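Local coordinates for tail fiber protein (Acinetobacter phage AM24, PDB 5W5P) that probably recognises and may degrade the capsular polysaccharide of its Acinetobacter baumannii host as a trimeric phage tailspike, at residues A[44-49]-A[84-89]. Residues are numbered along the deposited sequence; the frame is centred on the assembly and turned at random.
Sequences DLRNFK and DNDGTI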
ATOM      1  N   ASP A  44     -54.294  16.255   4.920  1.00 56.86           N
ATOM      2  CA  ASP A  44     -55.057  16.648   3.741  1.00 50.05           C
ATOM      3  C   ASP A  44     -55.173  15.507   2.742  1.00 50.88           C
ATOM      4  O   ASP A  44     -56.207  15.371   2.081  1.00 55.79           O
ATOM      5  CB  ASP A  44     -54.414  17.863   3.076  1.00 45.94           C
ATOM      6  CG  ASP A  44     -54.454  19.092   3.953  1.00 51.87           C
ATOM      7  OD1 ASP A  44     -55.336  19.167   4.836  1.00 54.92           O
ATOM      8  OD2 ASP A  44     -53.602  19.985   3.760  1.00 52.83           O
ATOM      9  N   LEU A  45     -54.133  14.681   2.610  1.00 51.29           N
ATOM     10  CA  LEU A  45     -54.219  13.546   1.696  1.00 49.54           C
ATOM     11  C   LEU A  45     -55.183  12.491   2.220  1.00 53.07           C
ATOM     12  O   LEU A  45     -56.033  11.996   1.470  1.00 57.66           O
ATOM     13  CB  LEU A  45     -52.835  12.945   1.466  1.00 46.36           C
ATOM     14  CG  LEU A  45     -52.792  11.729   0.538  1.00 49.54           C
ATOM     15  CD1 LEU A  45     -53.064  12.126  -0.906  1.00 50.09           C
ATOM     16  CD2 LEU A  45     -51.454  11.021   0.653  1.00 50.11           C
ATOM     17  N   ARG A  46     -55.077  12.144   3.506  1.00 52.54           N
ATOM     18  CA  ARG A  46     -55.969  11.137   4.080  1.00 55.33           C
ATOM     19  C   ARG A  46     -57.430  11.561   4.000  1.00 58.55           C
ATOM     20  O   ARG A  46     -58.321  10.706   3.973  1.00 62.04           O
ATOM     21  CB  ARG A  46     -55.584  10.853   5.533  1.00 52.36           C
ATOM     22  CG  ARG A  46     -54.274  10.090   5.693  1.00 47.61           C
ATOM     23  CD  ARG A  46     -54.089   9.595   7.118  1.00 46.53           C
ATOM     24  NE  ARG A  46     -52.817   8.909   7.287  1.00 47.33           N
ATOM     25  CZ  ARG A  46     -51.733   9.468   7.815  1.00 51.60           C
ATOM     26  NH1 ARG A  46     -51.768  10.726   8.232  1.00 55.92           N
ATOM     27  NH2 ARG A  46     -50.611   8.772   7.927  1.00 51.17           N
ATOM     28  N   ASN A  47     -57.697  12.865   3.967  1.00 58.28           N
ATOM     29  CA  ASN A  47     -59.058  13.366   3.822  1.00 58.42           C
ATOM     30  C   ASN A  47     -59.455  13.587   2.370  1.00 57.10           C
ATOM     31  O   ASN A  47     -60.615  13.917   2.103  1.00 58.80           O
ATOM     32  CB  ASN A  47     -59.224  14.675   4.602  1.00 56.21           C
ATOM     33  CG  ASN A  47     -59.299  14.453   6.096  1.00 55.85           C
ATOM     34  OD1 ASN A  47     -60.376  14.494   6.687  1.00 59.06           O
ATOM     35  ND2 ASN A  47     -58.154  14.200   6.714  1.00 55.77           N
ATOM     36  N   PHE A  48     -58.528  13.411   1.434  1.00 57.14           N
ATOM     37  CA  PHE A  48     -58.785  13.626   0.020  1.00 56.19           C
ATOM     38  C   PHE A  48     -59.209  12.322  -0.645  1.00 61.29           C
ATOM     39  O   PHE A  48     -58.682  11.250  -0.333  1.00 64.25           O
ATOM     40  CB  PHE A  48     -57.533  14.186  -0.655  1.00 53.56           C
ATOM     41  CG  PHE A  48     -57.669  14.376  -2.138  1.00 54.63           C
ATOM     42  CD1 PHE A  48     -58.504  15.356  -2.653  1.00 54.01           C
ATOM     43  CD2 PHE A  48     -56.945  13.589  -3.019  1.00 54.42           C
ATOM     44  CE1 PHE A  48     -58.623  15.539  -4.019  1.00 55.25           C
ATOM     45  CE2 PHE A  48     -57.057  13.768  -4.387  1.00 53.75           C
ATOM     46  CZ  PHE A  48     -57.895  14.744  -4.888  1.00 53.86           C
ATOM     47  N   LYS A  49     -60.174  12.420  -1.555  1.00 64.46           N
ATOM     48  CA  LYS A  49     -60.619  11.276  -2.334  1.00 63.67           C
ATOM     49  C   LYS A  49     -60.160  11.429  -3.775  1.00 63.38           C
ATOM     50  O   LYS A  49     -60.345  12.505  -4.362  1.00 65.51           O
ATOM     51  CB  LYS A  49     -62.147  11.138  -2.275  1.00 62.64           C
ATOM     52  CG  LYS A  49     -62.675  10.791  -0.887  1.00 65.31           C
ATOM     53  CD  LYS A  49     -64.168  11.060  -0.755  1.00 69.82           C
ATOM     54  CE  LYS A  49     -64.980  10.125  -1.638  1.00 74.86           C
ATOM     55  NZ  LYS A  49     -66.444  10.399  -1.555  1.00 79.16           N
ATOM     56  N   ASP A  84     -51.520   1.554   6.876  1.00 55.16           N
ATOM     57  CA  ASP A  84     -50.843   2.844   6.899  1.00 55.37           C
ATOM     58  C   ASP A  84     -49.538   2.730   7.682  1.00 56.70           C
ATOM     59  O   ASP A  84     -49.527   2.234   8.813  1.00 56.06           O
ATOM     60  CB  ASP A  84     -51.762   3.895   7.528  1.00 55.10           C
ATOM     61  CG  ASP A  84     -51.289   5.318   7.288  1.00 56.01           C
ATOM     62  OD1 ASP A  84     -50.157   5.654   7.700  1.00 57.78           O
ATOM     63  OD2 ASP A  84     -52.058   6.108   6.700  1.00 55.47           O
ATOM     64  N   ASN A  85     -48.433   3.179   7.080  1.00 55.80           N
ATOM     65  CA  ASN A  85     -47.142   3.185   7.758  1.00 54.26           C
ATOM     66  C   ASN A  85     -46.635   4.590   8.058  1.00 54.53           C
ATOM     67  O   ASN A  85     -45.518   4.732   8.562  1.00 54.32           O
ATOM     68  CB  ASN A  85     -46.093   2.402   6.947  1.00 51.60           C
ATOM     69  CG  ASN A  85     -45.738   3.062   5.621  1.00 49.72           C
ATOM     70  OD1 ASN A  85     -46.183   4.162   5.308  1.00 55.07           O
ATOM     71  ND2 ASN A  85     -44.936   2.370   4.827  1.00 46.26           N
ATOM     72  N   ASP A  86     -47.423   5.624   7.751  1.00 54.97           N
ATOM     73  CA  ASP A  86     -47.085   7.013   8.069  1.00 50.30           C
ATOM     74  C   ASP A  86     -45.803   7.466   7.369  1.00 48.69           C
ATOM     75  O   ASP A  86     -45.037   8.274   7.901  1.00 47.70           O
ATOM     76  CB  ASP A  86     -46.984   7.224   9.584  1.00 47.53           C
ATOM     77  CG  ASP A  86     -47.282   8.654   9.996  1.00 46.89           C
ATOM     78  OD1 ASP A  86     -48.220   9.250   9.429  1.00 49.25           O
ATOM     79  OD2 ASP A  86     -46.585   9.181  10.886  1.00 45.84           O
ATOM     80  N   GLY A  87     -45.568   6.958   6.161  1.00 40.94           N
ATOM     81  CA  GLY A  87     -44.401   7.378   5.412  1.00 40.26           C
ATOM     82  C   GLY A  87     -44.451   7.109   3.922  1.00 45.43           C
ATOM     83  O   GLY A  87     -44.191   8.009   3.119  1.00 48.17           O
ATOM     84  N   THR A  88     -44.755   5.870   3.533  1.00 40.26           N
ATOM     85  CA  THR A  88     -44.830   5.503   2.127  1.00 43.34           C
ATOM     86  C   THR A  88     -46.169   4.915   1.726  1.00 43.30           C
ATOM     87  O   THR A  88     -46.493   4.928   0.535  1.00 45.65           O
ATOM     88  CB  THR A  88     -43.725   4.496   1.765  1.00 44.48           C
ATOM     89  OG1 THR A  88     -43.863   3.315   2.567  1.00 46.67           O
ATOM     90  CG2 THR A  88     -42.344   5.108   1.996  1.00 43.29           C
ATOM     91  N   ILE A  89     -46.948   4.400   2.672  1.00 45.22           N
ATOM     92  CA  ILE A  89     -48.311   3.949   2.430  1.00 47.66           C
ATOM     93  C   ILE A  89     -49.204   4.726   3.384  1.00 50.25           C
ATOM     94  O   ILE A  89     -49.163   4.503   4.602  1.00 53.94           O
ATOM     95  CB  ILE A  89     -48.470   2.436   2.632  1.00 48.94           C
ATOM     96  CG1 ILE A  89     -47.336   1.674   1.944  1.00 48.80           C
ATOM     97  CG2 ILE A  89     -49.812   1.965   2.089  1.00 46.21           C
ATOM     98  CD1 ILE A  89     -47.499   0.177   1.992  1.00 48.02           C
TER
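One arginine, R46, makes every contact from segment 44-49 and reaches two aspartates of one loop, D84 and D86. The three form a salt-bridge network at the surface of the N-terminal region. It ties helix 42-46 to the loop that leads into strand 89-91. R46 holds its chain extended from CG to NE, which carries the guanidinium across to the loop. D84 is gripped side-on. R46 NE bonds D84 OD2 at 3.0 Å, and R46 NH2 bonds D84 OD1 at 3.2 Å. Both oxygens are met on their syn side but out of the carboxylate plane, and the guanidinium and carboxylate planes are 35° apart. R46 NH2 also donates to D86 OD1 at 2.9 Å, on the anti lone pair, with the groups nearly coplanar. R62 pairs with the other oxygen of D86, so this carboxylate is shared by two arginines. V91 N donates to D84 OD2. The loop also braces D84: in an Asx turn, D86 N donates to D84 OD1 at 2.7 Å. Next to it, N85 OD1 accepts from the backbone N of G87, T88 and I89. R46 NH2 and D86 N reach D84 OD1 from opposite faces of the carboxylate.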